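Local coordinates for protein rifin (Plasmodium falciparum, PDB 7JZI) that is a variant surface antigen of the malaria parasite's RIFIN family, here as part of its helical region, and probably binds inhibitory immune receptors of the host, at residues S41-S46 and D64-E69; T54-L59 and Q111-A116; E86-I91 and D103-V108. All coordinates share one frame; numbering follows the deposited sequence.

Contact 1 (S41-S46 and D64-E69)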
loop_
_atom_site.group_PDB
_atom_site.type_symbol
_atom_site.label_atom_id
_atom_site.label_comp_id
_atom_site.label_asym_id
_atom_site.label_seq_id
_atom_site.Cartn_x
_atom_site.Cartn_y
_atom_site.Cartn_z
ATOM N N SER B 41 6.610 13.056 3.817
ATOM C CA SER B 41 5.703 14.139 3.451
ATOM C C SER B 41 5.383 15.026 4.646
ATOM O O SER B 41 5.298 16.252 4.517
ATOM C CB SER B 41 4.412 13.571 2.872
ATOM O OG SER B 41 3.718 12.835 3.867
ATOM N N GLY B 42 5.180 14.419 5.810
ATOM C CA GLY B 42 4.789 15.154 6.994
ATOM C C GLY B 42 3.299 15.212 7.245
ATOM O O GLY B 42 2.846 16.053 8.031
ATOM N N ILE B 43 2.520 14.337 6.608
ATOM C CA ILE B 43 1.071 14.367 6.775
ATOM C C ILE B 43 0.693 14.157 8.234
ATOM O O ILE B 43 -0.236 14.791 8.747
ATOM C CB ILE B 43 0.402 13.332 5.856
ATOM C CG1 ILE B 43 0.729 13.643 4.399
ATOM C CG2 ILE B 43 -1.079 13.377 6.050
ATOM C CD1 ILE B 43 0.328 12.554 3.426
ATOM N N PHE B 44 1.402 13.266 8.924
ATOM C CA PHE B 44 1.064 12.963 10.310
ATOM C C PHE B 44 1.196 14.201 11.187
ATOM O O PHE B 44 0.295 14.517 11.974
ATOM C CB PHE B 44 1.958 11.835 10.829
ATOM C CG PHE B 44 1.877 11.625 12.316
ATOM C CD1 PHE B 44 2.979 11.873 13.119
ATOM C CD2 PHE B 44 0.705 11.185 12.910
ATOM C CE1 PHE B 44 2.918 11.688 14.489
ATOM C CE2 PHE B 44 0.639 10.991 14.282
ATOM C CZ PHE B 44 1.746 11.246 15.072
ATOM N N ASN B 45 2.380 14.803 11.156
ATOM C CA ASN B 45 2.611 15.974 12.027
ATOM C C ASN B 45 1.557 17.012 11.657
ATOM O O ASN B 45 1.033 17.675 12.557
ATOM C CB ASN B 45 4.050 16.473 11.925
ATOM C CG ASN B 45 5.026 15.618 12.702
ATOM O OD1 ASN B 45 4.636 14.903 13.620
ATOM N ND2 ASN B 45 6.298 15.696 12.351
ATOM N N SER B 46 1.240 17.122 10.372
ATOM C CA SER B 46 0.296 18.188 9.972
ATOM C C SER B 46 -1.049 17.926 10.631
ATOM O O SER B 46 -1.644 18.877 11.153
ATOM C CB SER B 46 0.152 18.269 8.484
ATOM O OG SER B 46 -0.904 17.439 8.026
ATOM N N ASP B 64 -2.603 6.182 1.007
ATOM C CA ASP B 64 -2.477 5.206 -0.062
ATOM C C ASP B 64 -1.458 5.685 -1.086
ATOM O O ASP B 64 -0.474 4.987 -1.366
ATOM C CB ASP B 64 -3.831 4.947 -0.719
ATOM C CG ASP B 64 -3.786 3.783 -1.701
ATOM O OD1 ASP B 64 -2.744 3.090 -1.763
ATOM O OD2 ASP B 64 -4.779 3.569 -2.427
ATOM N N THR B 65 -1.634 6.911 -1.598
ATOM C CA THR B 65 -0.743 7.395 -2.650
ATOM C C THR B 65 0.701 7.293 -2.198
ATOM O O THR B 65 1.508 6.583 -2.815
ATOM C CB THR B 65 -1.079 8.841 -3.044
ATOM O OG1 THR B 65 -0.369 9.750 -2.198
ATOM C CG2 THR B 65 -2.567 9.109 -2.945
ATOM N N GLU B 66 1.008 7.895 -1.046
ATOM C CA GLU B 66 2.382 7.863 -0.577
ATOM C C GLU B 66 2.866 6.435 -0.411
ATOM O O GLU B 66 3.943 6.084 -0.914
ATOM C CB GLU B 66 2.517 8.607 0.742
ATOM C CG GLU B 66 3.951 8.701 1.214
ATOM C CD GLU B 66 4.302 10.089 1.674
ATOM O OE1 GLU B 66 3.360 10.895 1.805
ATOM O OE2 GLU B 66 5.500 10.365 1.919
ATOM N N MET B 67 2.047 5.571 0.203
ATOM C CA MET B 67 2.524 4.218 0.453
ATOM C C MET B 67 2.844 3.522 -0.856
ATOM O O MET B 67 3.916 2.915 -0.987
ATOM C CB MET B 67 1.493 3.431 1.264
ATOM C CG MET B 67 2.087 2.244 2.010
ATOM S SD MET B 67 0.926 1.333 3.058
ATOM C CE MET B 67 0.011 2.674 3.800
ATOM N N ASN B 68 1.992 3.745 -1.852
ATOM C CA ASN B 68 2.205 3.124 -3.180
ATOM C C ASN B 68 3.578 3.576 -3.683
ATOM O O ASN B 68 4.327 2.711 -4.150
ATOM C CB ASN B 68 1.051 3.396 -4.141
ATOM C CG ASN B 68 -0.198 2.613 -3.805
ATOM O OD1 ASN B 68 -1.243 2.817 -4.416
ATOM N ND2 ASN B 68 -0.103 1.715 -2.841
ATOM N N GLU B 69 3.897 4.874 -3.608
ATOM C CA GLU B 69 5.173 5.338 -4.135
ATOM C C GLU B 69 6.343 4.767 -3.352
ATOM O O GLU B 69 7.372 4.421 -3.944
ATOM C CB GLU B 69 5.264 6.863 -4.123
ATOM C CG GLU B 69 6.487 7.362 -4.867
ATOM C CD GLU B 69 6.817 8.811 -4.595
ATOM O OE1 GLU B 69 5.884 9.576 -4.292
ATOM O OE2 GLU B 69 8.010 9.179 -4.660
#
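Ser41 and Glu66 hold this contact together through the two oxygens of one carboxylate. Ser41 OG donates to Glu66 OE1 at 2.9 Å, meeting it on the syn side and 28° out of the carboxylate plane. The other oxygen faces the backbone: Ser41 N reaches Glu66 OE2 in a long, weak hydrogen bond of 3.5 Å. Both ends of the carboxylate are thus turned to a single residue. Beside this pair, the Ile43 side chain runs alongside that of Glu66, pointing the other way, and brings Ile43 CD1 within 3.8 Å of Glu66 OE1.

Glu66 gets there by leaving its helix with CG opposite the backbone N (chi1 -175°) and then bending at chi2, which swings the carboxylate across to Ser41. One shell further out, Ser41 OG also weakly accepts Ile43 N at 3.3 Å. Gly42 is the N-cap residue, and its carbonyl O receives Ser46 N at 3.0 Å in the first turn; Ser46 OG adds a 2.8 Å bond to Ile43 O. Ile43 also leans on Leu59 and Ala62 of helix 56-70, while Glu66 packs on Leu39 of the loop before helix 43-50.

This is a small polar contact at the surface, pinning the entry of one short helix to the flank of a longer one. The hydroxyl bond, the weak bond from Ser41 N and probably the nearby helix start are consistent with a charged Glu66. By giving its proton to Glu66 OE1 while accepting Ile43 N, the Ser41 hydroxyl links the carboxylate to the start of helix 43-50.

Contact 2 (T54-L59 and Q111-A116)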
loop_
_atom_site.group_PDB
_atom_site.type_symbol
_atom_site.label_atom_id
_atom_site.label_comp_id
_atom_site.label_asym_id
_atom_site.label_seq_id
_atom_site.Cartn_x
_atom_site.Cartn_y
_atom_site.Cartn_z
ATOM N N THR B 54 -12.067 14.132 12.983
ATOM C CA THR B 54 -12.945 13.337 12.131
ATOM C C THR B 54 -12.693 13.568 10.648
ATOM O O THR B 54 -13.447 13.042 9.823
ATOM C CB THR B 54 -14.434 13.560 12.461
ATOM O OG1 THR B 54 -15.264 13.018 11.409
ATOM C CG2 THR B 54 -14.830 15.016 12.915
ATOM N N GLU B 55 -11.645 14.310 10.283
ATOM C CA GLU B 55 -11.154 14.285 8.913
ATOM C C GLU B 55 -10.215 13.112 8.645
ATOM O O GLU B 55 -9.526 13.143 7.629
ATOM C CB GLU B 55 -10.450 15.605 8.585
ATOM C CG GLU B 55 -11.226 16.872 8.917
ATOM C CD GLU B 55 -10.685 18.090 8.192
ATOM O OE1 GLU B 55 -9.468 18.158 7.952
ATOM O OE2 GLU B 55 -11.485 18.996 7.885
ATOM N N VAL B 56 -10.155 12.108 9.529
ATOM C CA VAL B 56 -9.155 11.047 9.374
ATOM C C VAL B 56 -9.327 10.262 8.080
ATOM O O VAL B 56 -8.335 9.823 7.483
ATOM C CB VAL B 56 -9.165 10.085 10.577
ATOM C CG1 VAL B 56 -8.352 10.648 11.721
ATOM C CG2 VAL B 56 -10.581 9.802 11.011
ATOM N N THR B 57 -10.562 10.076 7.606
ATOM C CA THR B 57 -10.704 9.353 6.350
ATOM C C THR B 57 -10.077 10.138 5.209
ATOM O O THR B 57 -9.612 9.543 4.227
ATOM C CB THR B 57 -12.181 9.100 6.046
ATOM O OG1 THR B 57 -12.754 10.302 5.506
ATOM C CG2 THR B 57 -12.925 8.703 7.308
ATOM N N GLY B 58 -9.987 11.464 5.356
ATOM C CA GLY B 58 -9.195 12.246 4.426
ATOM C C GLY B 58 -7.752 11.807 4.397
ATOM O O GLY B 58 -7.206 11.463 3.336
ATOM N N LEU B 59 -7.170 11.669 5.585
ATOM C CA LEU B 59 -5.796 11.226 5.704
ATOM C C LEU B 59 -5.625 9.932 4.933
ATOM O O LEU B 59 -4.543 9.656 4.408
ATOM C CB LEU B 59 -5.467 11.064 7.189
ATOM C CG LEU B 59 -4.070 11.351 7.732
ATOM C CD1 LEU B 59 -4.053 11.123 9.232
ATOM C CD2 LEU B 59 -3.048 10.475 7.053
ATOM N N GLN B 111 -12.640 2.276 11.737
ATOM C CA GLN B 111 -12.586 1.717 13.082
ATOM C C GLN B 111 -12.050 2.748 14.068
ATOM O O GLN B 111 -12.632 2.965 15.140
ATOM C CB GLN B 111 -11.715 0.452 13.059
ATOM C CG GLN B 111 -11.262 -0.120 14.395
ATOM C CD GLN B 111 -9.922 0.471 14.843
ATOM O OE1 GLN B 111 -9.175 1.022 14.031
ATOM N NE2 GLN B 111 -9.600 0.325 16.122
ATOM N N ALA B 112 -10.980 3.449 13.678
ATOM C CA ALA B 112 -10.431 4.511 14.525
ATOM C C ALA B 112 -11.429 5.650 14.749
ATOM O O ALA B 112 -11.551 6.172 15.864
ATOM C CB ALA B 112 -9.137 5.049 13.912
ATOM N N LEU B 113 -12.204 6.006 13.721
ATOM C CA LEU B 113 -13.065 7.180 13.831
ATOM C C LEU B 113 -14.328 6.893 14.625
ATOM O O LEU B 113 -14.791 7.756 15.372
ATOM C CB LEU B 113 -13.443 7.687 12.433
ATOM C CG LEU B 113 -14.353 8.922 12.295
ATOM C CD1 LEU B 113 -14.068 9.651 10.992
ATOM C CD2 LEU B 113 -15.841 8.568 12.347
ATOM N N GLU B 114 -14.869 5.687 14.533
ATOM C CA GLU B 114 -16.041 5.402 15.343
ATOM C C GLU B 114 -15.647 5.057 16.773
ATOM O O GLU B 114 -16.374 5.417 17.708
ATOM C CB GLU B 114 -16.887 4.308 14.689
ATOM C CG GLU B 114 -17.124 4.619 13.206
ATOM C CD GLU B 114 -18.594 4.614 12.794
ATOM O OE1 GLU B 114 -19.464 4.404 13.668
ATOM O OE2 GLU B 114 -18.881 4.880 11.600
ATOM N N LYS B 115 -14.463 4.465 16.961
ATOM C CA LYS B 115 -13.756 4.499 18.233
ATOM C C LYS B 115 -13.802 5.899 18.838
ATOM O O LYS B 115 -14.297 6.099 19.955
ATOM C CB LYS B 115 -12.308 4.069 17.945
ATOM C CG LYS B 115 -11.311 4.088 19.075
ATOM C CD LYS B 115 -11.700 3.284 20.279
ATOM C CE LYS B 115 -11.006 1.932 20.191
ATOM N NZ LYS B 115 -10.363 1.547 21.480
ATOM N N ALA B 116 -13.326 6.887 18.071
ATOM C CA ALA B 116 -13.184 8.243 18.593
ATOM C C ALA B 116 -14.528 8.887 18.882
ATOM O O ALA B 116 -14.684 9.567 19.899
ATOM C CB ALA B 116 -12.393 9.108 17.614
#
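The start of helix 56-70 packs here against the middle of helix 101-127, an antiparallel pairing within the helical bundle, and Leu113 carries the contact from the side of helix 101-127. Its CD1 methyl meets Val56 and Thr57 of the first turn and Thr54 of the 3-10 turn that leads into it. Val56 comes nearest, with Val56 CG2 3.5 Å from Leu113 CD1; the same Val56 methyl reaches back along the leucine to Leu113 CB at 3.8 Å. Thr54 borders the methyl with its hydroxyl, OG1 lying 3.6 Å from Leu113 CD1, whereas Thr57 offers its methyl, CG2 standing 4.0 Å from Leu113 CD1.

CB of Leu113 already points at the facing segment, and CG opposite the backbone N (chi1 180°) carries the branch on in that direction. All three partners cross the leucine at a slant, and the contact is a matter of van der Waals packing alone.

Around it, the bundle closes in from two other helices. Val56 and Leu59 rest on Phe47 of helix 43-50, with Leu59 also against Leu31 of helix 8-33, while Ala112 and Ala116 bring helix 101-127 onto Val27 of that long N-terminal helix.

Contact 3 (E86-I91 and D103-V108)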
loop_
_atom_site.group_PDB
_atom_site.type_symbol
_atom_site.label_atom_id
_atom_site.label_comp_id
_atom_site.label_asym_id
_atom_site.label_seq_id
_atom_site.Cartn_x
_atom_site.Cartn_y
_atom_site.Cartn_z
ATOM N N GLU B 86 1.131 -6.069 5.429
ATOM C CA GLU B 86 0.735 -7.464 5.747
ATOM C C GLU B 86 -0.478 -7.430 6.668
ATOM O O GLU B 86 -1.385 -8.249 6.479
ATOM C CB GLU B 86 1.874 -8.190 6.454
ATOM C CG GLU B 86 3.086 -8.427 5.575
ATOM C CD GLU B 86 4.271 -9.028 6.311
ATOM O OE1 GLU B 86 4.309 -8.924 7.551
ATOM O OE2 GLU B 86 5.148 -9.605 5.641
ATOM N N LYS B 87 -0.477 -6.516 7.628
ATOM C CA LYS B 87 -1.620 -6.376 8.558
ATOM C C LYS B 87 -2.851 -5.945 7.769
ATOM O O LYS B 87 -3.948 -6.396 8.107
ATOM C CB LYS B 87 -1.235 -5.394 9.663
ATOM C CG LYS B 87 0.184 -5.577 10.187
ATOM C CD LYS B 87 0.531 -4.701 11.368
ATOM C CE LYS B 87 1.944 -4.930 11.862
ATOM N NZ LYS B 87 2.226 -4.177 13.107
ATOM N N LEU B 88 -2.666 -5.087 6.772
ATOM C CA LEU B 88 -3.804 -4.577 5.972
ATOM C C LEU B 88 -4.459 -5.732 5.222
ATOM O O LEU B 88 -5.663 -5.656 4.974
ATOM C CB LEU B 88 -3.313 -3.488 5.018
ATOM C CG LEU B 88 -2.906 -2.166 5.665
ATOM C CD1 LEU B 88 -2.225 -1.264 4.649
ATOM C CD2 LEU B 88 -4.111 -1.465 6.268
ATOM N N GLY B 89 -3.688 -6.756 4.871
ATOM C CA GLY B 89 -4.277 -7.933 4.212
ATOM C C GLY B 89 -4.135 -7.869 2.713
ATOM O O GLY B 89 -4.705 -8.724 2.037
ATOM N N VAL B 90 -3.356 -6.918 2.218
ATOM C CA VAL B 90 -3.200 -6.720 0.754
ATOM C C VAL B 90 -2.151 -7.682 0.212
ATOM O O VAL B 90 -1.918 -7.652 -0.996
ATOM C CB VAL B 90 -2.845 -5.260 0.444
ATOM C CG1 VAL B 90 -3.978 -4.328 0.832
ATOM C CG2 VAL B 90 -1.563 -4.844 1.139
ATOM N N ILE B 91 -1.539 -8.494 1.066
ATOM C CA ILE B 91 -0.602 -9.521 0.532
ATOM C C ILE B 91 -1.465 -10.738 0.175
ATOM O O ILE B 91 -2.159 -11.234 1.071
ATOM C CB ILE B 91 0.575 -9.820 1.474
ATOM C CG1 ILE B 91 1.715 -8.818 1.284
ATOM C CG2 ILE B 91 1.073 -11.241 1.276
ATOM C CD1 ILE B 91 1.430 -7.439 1.820
ATOM N N ASP B 103 -9.041 0.712 0.428
ATOM C CA ASP B 103 -10.194 0.244 1.185
ATOM C C ASP B 103 -9.774 -0.270 2.555
ATOM O O ASP B 103 -10.440 0.014 3.556
ATOM C CB ASP B 103 -10.940 -0.834 0.401
ATOM C CG ASP B 103 -11.876 -0.250 -0.638
ATOM O OD1 ASP B 103 -12.273 0.929 -0.494
ATOM O OD2 ASP B 103 -12.211 -0.968 -1.603
ATOM N N ALA B 104 -8.651 -0.990 2.626
ATOM C CA ALA B 104 -8.163 -1.473 3.915
ATOM C C ALA B 104 -7.759 -0.318 4.822
ATOM O O ALA B 104 -8.037 -0.339 6.028
ATOM C CB ALA B 104 -6.987 -2.425 3.705
ATOM N N ILE B 105 -7.125 0.710 4.256
ATOM C CA ILE B 105 -6.741 1.867 5.054
ATOM C C ILE B 105 -7.982 2.572 5.585
ATOM O O ILE B 105 -8.047 2.960 6.760
ATOM C CB ILE B 105 -5.854 2.808 4.219
ATOM C CG1 ILE B 105 -4.597 2.073 3.756
ATOM C CG2 ILE B 105 -5.461 4.031 5.013
ATOM C CD1 ILE B 105 -3.575 2.965 3.106
ATOM N N THR B 106 -9.000 2.722 4.739
ATOM C CA THR B 106 -10.233 3.363 5.181
ATOM C C THR B 106 -10.955 2.532 6.239
ATOM O O THR B 106 -11.593 3.093 7.130
ATOM C CB THR B 106 -11.147 3.662 3.988
ATOM O OG1 THR B 106 -11.166 2.549 3.089
ATOM C CG2 THR B 106 -10.676 4.919 3.249
ATOM N N ASN B 107 -10.881 1.199 6.167
ATOM C CA ASN B 107 -11.513 0.401 7.221
ATOM C C ASN B 107 -10.751 0.506 8.540
ATOM O O ASN B 107 -11.368 0.603 9.614
ATOM C CB ASN B 107 -11.613 -1.072 6.812
ATOM C CG ASN B 107 -12.491 -1.301 5.588
ATOM O OD1 ASN B 107 -12.025 -1.798 4.565
ATOM N ND2 ASN B 107 -13.770 -0.965 5.701
ATOM N N VAL B 108 -9.415 0.565 8.477
ATOM C CA VAL B 108 -8.623 0.834 9.680
ATOM C C VAL B 108 -9.054 2.151 10.315
ATOM O O VAL B 108 -9.395 2.213 11.505
ATOM C CB VAL B 108 -7.117 0.829 9.358
ATOM C CG1 VAL B 108 -6.354 1.658 10.372
ATOM C CG2 VAL B 108 -6.590 -0.584 9.336
#
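Leu88 and Ala104 touch through a flat backbone group: Ala104 CB lies 3.7 Å from Leu88 O, tilted well out of the plane of the Leu88-Gly89 peptide. No aromatic ring or planar side chain takes part, and the rest is aliphatic packing built round Leu88. Its two methyls divide the facing helix between them. CD2 sits over Ala104, 4.0 Å from Ala104 CB, and also reaches Val108 CG2 at 4.0 Å, one helical turn farther on, so that methyl spans the two residues. CD1 goes instead to Ile105, where Leu88 CD1 and Ile105 CG1 are 4.2 Å apart.

The Val108 side chain runs roughly perpendicular to that of Leu88, and the two meet through their methyls. With CG of Leu88 opposite the carbonyl carbon (chi1 -71°), the branch is carried to the facing helix while the carbonyl meets Ala104 separately. The small alanine lets the two backbones come near: Leu88 CA and Ala104 CA are 5.7 Å apart. Straight after Leu88 the chain leaves the helix at Gly89, whose phi is positive (97°). Val90, just past the turn, faces a different protein: its carbonyl O accepts a hydrogen bond from a basic side chain of that partner chain.

The contact thus sets the end of the short helix 84-88 on the early turns of helix 101-127. Ile105 also packs on Ile63 and Met67 of helix 56-70, so it joins all three helices.

The contacts lie about 15 to 16 Å apart, centre to centre, and two helices tie them together. Helix 56-70 serves contacts 1 and 2, and helix 101-127 serves contacts 2 and 3. Along the chain, contacts 1 and 2 interleave, contact 1 closes before contact 3 opens, and contact 3 is nested within the loop closed by contact 2. Ile43 CG2 packs on Leu59 CD2 at 3.6 Å between contacts 1 and 2, and Met67 CE on Ile105 CD1 at 3.7 Å between contacts 1 and 3. Together the contacts fasten short helices 43-50 and 84-88 to the long ones; helix 84-88 leads into the segment that touches the partner protein.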